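Local coordinates for protein Myo-inositol 2-dehydrogenase (Lactobacillus plantarum WCFS1, PDB 3CEA) that probably catalyses the NAD-dependent oxidation of myo-inositol at its 2-position, holding the dinucleotide on a Rossmann-fold domain, at residues A39-D43 with S44-E48; R25-V28 with N29-G33. All coordinates share one frame; numbering follows the deposited sequence.

Contact 1 (A39-D43 with S44-E48); sequences ACALD and SNQLE. With NAD (nicotinamide-adenine-dinucleotide), chain E.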
loop_
_atom_site.group_PDB
_atom_site.type_symbol
_atom_site.label_atom_id
_atom_site.label_comp_id
_atom_site.label_asym_id
_atom_site.label_seq_id
_atom_site.Cartn_x
_atom_site.Cartn_y
_atom_site.Cartn_z
ATOM N N ALA A 39 -7.890 -29.711 -32.767
ATOM C CA ALA A 39 -8.742 -28.975 -31.838
ATOM C C ALA A 39 -10.215 -29.256 -32.109
ATOM O O ALA A 39 -10.624 -29.433 -33.260
ATOM C CB ALA A 39 -8.460 -27.482 -31.921
ATOM N N CYS A 40 -11.005 -29.298 -31.040
ATOM C CA CYS A 40 -12.439 -29.539 -31.149
ATOM C C CYS A 40 -13.248 -28.461 -30.433
ATOM O O CYS A 40 -13.034 -28.191 -29.251
ATOM C CB CYS A 40 -12.794 -30.925 -30.610
ATOM S SG CYS A 40 -14.526 -31.384 -30.829
ATOM N N ALA A 41 -14.169 -27.846 -31.173
ATOM C CA ALA A 41 -15.099 -26.853 -30.633
ATOM C C ALA A 41 -16.404 -26.869 -31.429
ATOM O O ALA A 41 -16.448 -27.385 -32.546
ATOM C CB ALA A 41 -14.474 -25.462 -30.654
ATOM N N LEU A 42 -17.464 -26.315 -30.845
ATOM C CA LEU A 42 -18.744 -26.178 -31.541
ATOM C C LEU A 42 -18.837 -24.838 -32.277
ATOM O O LEU A 42 -19.750 -24.624 -33.079
ATOM C CB LEU A 42 -19.920 -26.343 -30.569
ATOM C CG LEU A 42 -20.101 -27.682 -29.841
ATOM C CD1 LEU A 42 -21.288 -27.611 -28.888
ATOM C CD2 LEU A 42 -20.265 -28.852 -30.811
ATOM N N ASP A 43 -17.884 -23.949 -31.996
ATOM C CA ASP A 43 -17.795 -22.646 -32.648
ATOM C C ASP A 43 -16.872 -22.729 -33.862
ATOM O O ASP A 43 -15.707 -23.119 -33.739
ATOM C CB ASP A 43 -17.283 -21.594 -31.659
ATOM C CG ASP A 43 -17.438 -20.167 -32.172
ATOM O OD1 ASP A 43 -17.046 -19.879 -33.326
ATOM O OD2 ASP A 43 -17.942 -19.322 -31.403
ATOM N N SER A 44 -17.404 -22.351 -35.025
ATOM C CA SER A 44 -16.674 -22.416 -36.295
ATOM C C SER A 44 -15.502 -21.439 -36.352
ATOM O O SER A 44 -14.413 -21.790 -36.817
ATOM C CB SER A 44 -17.621 -22.156 -37.471
ATOM O OG SER A 44 -18.696 -23.078 -37.479
ATOM N N ASN A 45 -15.736 -20.217 -35.875
ATOM C CA ASN A 45 -14.732 -19.153 -35.899
ATOM C C ASN A 45 -13.535 -19.430 -34.996
ATOM O O ASN A 45 -12.414 -19.014 -35.299
ATOM C CB ASN A 45 -15.367 -17.807 -35.537
ATOM C CG ASN A 45 -16.385 -17.343 -36.565
ATOM O OD1 ASN A 45 -16.230 -17.578 -37.768
ATOM N ND2 ASN A 45 -17.431 -16.672 -36.096
ATOM N N GLN A 46 -13.783 -20.130 -33.891
ATOM C CA GLN A 46 -12.721 -20.531 -32.970
ATOM C C GLN A 46 -11.810 -21.585 -33.598
ATOM O O GLN A 46 -10.596 -21.573 -33.383
ATOM C CB GLN A 46 -13.311 -21.052 -31.659
ATOM C CG GLN A 46 -13.956 -19.975 -30.792
ATOM C CD GLN A 46 -14.623 -20.537 -29.551
ATOM O OE1 GLN A 46 -14.517 -21.729 -29.258
ATOM N NE2 GLN A 46 -15.320 -19.679 -28.815
ATOM N N LEU A 47 -12.406 -22.489 -34.374
ATOM C CA LEU A 47 -11.657 -23.536 -35.065
ATOM C C LEU A 47 -10.827 -22.969 -36.216
ATOM O O LEU A 47 -9.699 -23.413 -36.447
ATOM C CB LEU A 47 -12.599 -24.637 -35.566
ATOM C CG LEU A 47 -13.330 -25.482 -34.515
ATOM C CD1 LEU A 47 -14.433 -26.306 -35.165
ATOM C CD2 LEU A 47 -12.363 -26.378 -33.747
ATOM N N GLU A 48 -11.388 -21.991 -36.926
ATOM C CA GLU A 48 -10.667 -21.275 -37.981
ATOM C C GLU A 48 -9.475 -20.520 -37.407
ATOM O O GLU A 48 -8.406 -20.480 -38.019
ATOM C CB GLU A 48 -11.593 -20.301 -38.711
ATOM C CG GLU A 48 -12.566 -20.960 -39.677
ATOM C CD GLU A 48 -13.492 -19.962 -40.350
ATOM O OE1 GLU A 48 -13.907 -18.981 -39.690
ATOM O OE2 GLU A 48 -13.811 -20.162 -41.542
HETATM P PA NAD E . -16.546 -21.368 -22.631
HETATM O O1A NAD E . -15.962 -20.013 -22.763
HETATM O O2A NAD E . -18.021 -21.345 -22.749
HETATM O O5B NAD E . -15.878 -22.338 -23.729
HETATM C C5B NAD E . -16.402 -23.627 -23.972
HETATM C C4B NAD E . -15.824 -24.183 -25.272
HETATM O O4B NAD E . -16.093 -25.570 -25.386
HETATM C C3B NAD E . -16.420 -23.512 -26.498
HETATM O O3B NAD E . -15.360 -23.175 -27.358
HETATM C C2B NAD E . -17.303 -24.569 -27.133
HETATM O O2B NAD E . -17.291 -24.508 -28.542
HETATM C C1B NAD E . -16.700 -25.870 -26.629
HETATM N N9A NAD E . -17.723 -26.920 -26.470
HETATM C C8A NAD E . -18.899 -26.831 -25.766
HETATM N N7A NAD E . -19.555 -28.010 -25.860
HETATM C C5A NAD E . -18.815 -28.850 -26.618
HETATM C C6A NAD E . -19.021 -30.163 -27.028
HETATM N N6A NAD E . -19.985 -30.882 -26.462
HETATM N N1A NAD E . -18.069 -30.784 -27.818
HETATM C C2A NAD E . -16.923 -30.104 -28.198
HETATM N N3A NAD E . -16.727 -28.797 -27.788
HETATM C C4A NAD E . -17.658 -28.180 -27.010
HETATM O O3 NAD E . -16.124 -22.026 -21.223
HETATM P PN NAD E . -14.715 -21.691 -20.514
HETATM O O1N NAD E . -13.647 -21.649 -21.542
HETATM O O2N NAD E . -14.943 -20.542 -19.615
HETATM O O5D NAD E . -14.450 -22.952 -19.554
HETATM C C5D NAD E . -14.556 -24.290 -19.981
HETATM C C4D NAD E . -14.221 -25.186 -18.792
HETATM O O4D NAD E . -13.094 -24.678 -18.100
HETATM C C3D NAD E . -15.371 -25.266 -17.799
HETATM O O3D NAD E . -15.621 -26.618 -17.495
HETATM C C2D NAD E . -14.876 -24.520 -16.575
HETATM O O2D NAD E . -15.283 -25.137 -15.379
HETATM C C1D NAD E . -13.360 -24.538 -16.717
HETATM N N1N NAD E . -12.743 -23.311 -16.175
HETATM C C2N NAD E . -11.713 -23.430 -15.275
HETATM C C3N NAD E . -11.107 -22.290 -14.738
HETATM C C7N NAD E . -9.870 -22.400 -13.892
HETATM O O7N NAD E . -9.553 -21.332 -13.030
HETATM N N7N NAD E . -9.103 -23.492 -13.967
HETATM C C4N NAD E . -11.557 -21.029 -15.122
HETATM C C5N NAD E . -12.604 -20.916 -16.035
HETATM C C6N NAD E . -13.190 -22.069 -16.556
#
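Asp43 caps the first turn of helix 44-52 with its carboxylate, and the bonds it makes are several but weak. Asp43 OD1 accepts from Asn45 N at 2.9 Å along a bent path (N-H...O 124°), and from Gln46 N at 3.3 Å along a straighter one. With CG anti to the backbone N (chi1 -168°), OD1 is brought within reach of both amides. The main chain adds a weak bond from Leu47 N to Asp43 O.

The same carboxylate lies stacked on the side-chain amide of Gln46, their planes 11° apart while the two side chains cross at nearly a right angle. Gln46, extended beyond CG, carries OE1 to the adenosine ribose of NAD, where it accepts from NAD O3B at a short 2.5 Å. The neighbouring ribose oxygen, NAD O2B, receives Leu42 N at 2.9 Å. This is the end of the second strand of the Rossmann fold, which opens the beta-alpha-beta unit of strand 34-40, helix 44-52 and strand 58-60; here the ribose hydroxyls are characteristically read.

Apolar packing does the rest. Leu47 directs CD2 at the strand end, 3.9 Å from Ala41 CB and farther from Ala39 CB. On the cofactor side, Leu42 lays CG and CD1 against the adenine, CD1 being 3.5 Å from NAD N7A, and Cys40 SG approaches NAD C2A of the same base at 3.8 Å.

Contact 2 (R25-V28 with N29-G33); sequences RHLV and NKIQG
The side chains of His26 and Lys30, four residues apart, meet obliquely, the lysine's aliphatic part running beside the imidazole. Lys30 CD comes to 3.6 Å from His26 CD2, with CE almost as near. The chain then bends at its last torsion (chi4 -71°), and Lys30 NZ stays 5.5 Å from His26 NE2, which is instead hydrogen-bonded to Asp295.

Leu27 and Ile31 form the second such pair, CD1 of the leucine lying 3.9 Å from CG1 of the isoleucine. Ile31 also tucks CG1 against the main chain, 3.2 Å from His26 O. That carbonyl takes two amides from opposite faces of its plane: an i+4 bond from Lys30 N at 2.8 Å, and a nearly straight i+5, pi-type bond from Ile31 N (N-H...O 172°), as where a helix widens at its C-terminal end. The backbone N of Asn29 donates to Arg25 O at 2.9 Å; Asn29 ND2 lies near the same oxygen without a hydrogen bond.

Arg25 turns outward to a salt bridge with Glu21. Helix 295-311 covers the buried side, meeting His26, Leu27 and Ile31, while Leu27 and Val28 also rest on strand 34-40, which the chain enters after this turn.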
loop_
_atom_site.group_PDB
_atom_site.type_symbol
_atom_site.label_atom_id
_atom_site.label_comp_id
_atom_site.label_asym_id
_atom_site.label_seq_id
_atom_site.Cartn_x
_atom_site.Cartn_y
_atom_site.Cartn_z
ATOM N N ARG A 25 -2.942 -21.392 -26.792
ATOM C CA ARG A 25 -1.826 -20.478 -27.038
ATOM C C ARG A 25 -0.545 -20.946 -26.346
ATOM O O ARG A 25 0.517 -20.979 -26.970
ATOM C CB ARG A 25 -2.175 -19.054 -26.594
ATOM C CG ARG A 25 -3.069 -18.289 -27.556
ATOM C CD ARG A 25 -3.242 -16.851 -27.097
ATOM N NE ARG A 25 -4.048 -16.059 -28.024
ATOM C CZ ARG A 25 -5.309 -15.688 -27.807
ATOM N NH1 ARG A 25 -5.935 -16.029 -26.686
ATOM N NH2 ARG A 25 -5.947 -14.967 -28.719
ATOM N N HIS A 26 -0.655 -21.308 -25.065
ATOM C CA HIS A 26 0.487 -21.796 -24.288
ATOM C C HIS A 26 1.031 -23.097 -24.867
ATOM O O HIS A 26 2.244 -23.318 -24.901
ATOM C CB HIS A 26 0.103 -22.020 -22.821
ATOM C CG HIS A 26 -0.251 -20.767 -22.081
ATOM N ND1 HIS A 26 -1.092 -20.766 -20.990
ATOM C CD2 HIS A 26 0.116 -19.479 -22.275
ATOM C CE1 HIS A 26 -1.223 -19.531 -20.539
ATOM N NE2 HIS A 26 -0.504 -18.730 -21.303
ATOM N N LEU A 27 0.112 -23.941 -25.332
ATOM C CA LEU A 27 0.423 -25.269 -25.846
ATOM C C LEU A 27 1.246 -25.203 -27.136
ATOM O O LEU A 27 2.035 -26.104 -27.426
ATOM C CB LEU A 27 -0.887 -26.029 -26.075
ATOM C CG LEU A 27 -1.121 -27.433 -25.506
ATOM C CD1 LEU A 27 -0.208 -27.776 -24.333
ATOM C CD2 LEU A 27 -2.583 -27.565 -25.105
ATOM N N VAL A 28 1.056 -24.126 -27.896
ATOM C CA VAL A 28 1.796 -23.887 -29.134
ATOM C C VAL A 28 3.062 -23.061 -28.875
ATOM O O VAL A 28 4.123 -23.347 -29.437
ATOM C CB VAL A 28 0.906 -23.182 -30.203
ATOM C CG1 VAL A 28 1.687 -22.916 -31.485
ATOM C CG2 VAL A 28 -0.330 -24.015 -30.510
ATOM N N ASN A 29 2.949 -22.056 -28.008
ATOM C CA ASN A 29 4.007 -21.057 -27.829
ATOM C C ASN A 29 4.964 -21.278 -26.660
ATOM O O ASN A 29 6.151 -20.965 -26.764
ATOM C CB ASN A 29 3.399 -19.652 -27.734
ATOM C CG ASN A 29 2.682 -19.235 -29.007
ATOM O OD1 ASN A 29 3.097 -19.582 -30.114
ATOM N ND2 ASN A 29 1.600 -18.483 -28.854
ATOM N N LYS A 30 4.452 -21.814 -25.556
ATOM C CA LYS A 30 5.227 -21.867 -24.314
ATOM C C LYS A 30 5.610 -23.276 -23.864
ATOM O O LYS A 30 6.766 -23.516 -23.513
ATOM C CB LYS A 30 4.500 -21.119 -23.190
ATOM C CG LYS A 30 4.293 -19.633 -23.469
ATOM C CD LYS A 30 3.647 -18.931 -22.286
ATOM C CE LYS A 30 3.209 -17.514 -22.636
ATOM N NZ LYS A 30 4.365 -16.591 -22.815
ATOM N N ILE A 31 4.649 -24.199 -23.879
ATOM C CA ILE A 31 4.872 -25.557 -23.374
ATOM C C ILE A 31 5.877 -26.326 -24.238
ATOM O O ILE A 31 5.804 -26.299 -25.467
ATOM C CB ILE A 31 3.547 -26.365 -23.242
ATOM C CG1 ILE A 31 2.442 -25.534 -22.566
ATOM C CG2 ILE A 31 3.781 -27.686 -22.504
ATOM C CD1 ILE A 31 2.747 -25.071 -21.145
ATOM N N GLN A 32 6.810 -27.004 -23.573
ATOM C CA GLN A 32 7.860 -27.762 -24.247
ATOM C C GLN A 32 7.579 -29.259 -24.267
ATOM O O GLN A 32 6.950 -29.798 -23.350
ATOM C CB GLN A 32 9.215 -27.503 -23.591
ATOM C CG GLN A 32 9.710 -26.075 -23.740
ATOM C CD GLN A 32 11.220 -25.976 -23.671
ATOM O OE1 GLN A 32 11.847 -26.447 -22.716
ATOM N NE2 GLN A 32 11.815 -25.359 -24.686
ATOM N N GLY A 33 8.056 -29.922 -25.318
ATOM C CA GLY A 33 7.906 -31.367 -25.470
ATOM C C GLY A 33 6.514 -31.790 -25.896
ATOM O O GLY A 33 6.134 -32.950 -25.720
#

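Helix 20-29 leads into strand 34-40, so contact 2 precedes contact 1 along one Rossmann domain; their centres are 19 Å apart and they do not touch. Contact 1 lies at the N-terminal end of helix 44-52, with a side-chain cap; contact 2 lies at the C-terminal end of helix 20-29, held by main-chain carbonyls. Both are partly buried: Ala39, Cys40, Ala41 and Leu47 are buried in one, His26, Leu27 and Ile31 in the other. Contact 1 borders the cofactor and devotes polar groups to its ribose; contact 2 packs on helix 295-311, and its exposed Asn29 and Gln32 pack against a second subunit. Strand 34-40 is common ground, supplying Ala39 and Cys40 to one and packing, through Val34 and Leu36, against Leu27 and Val28 of the other.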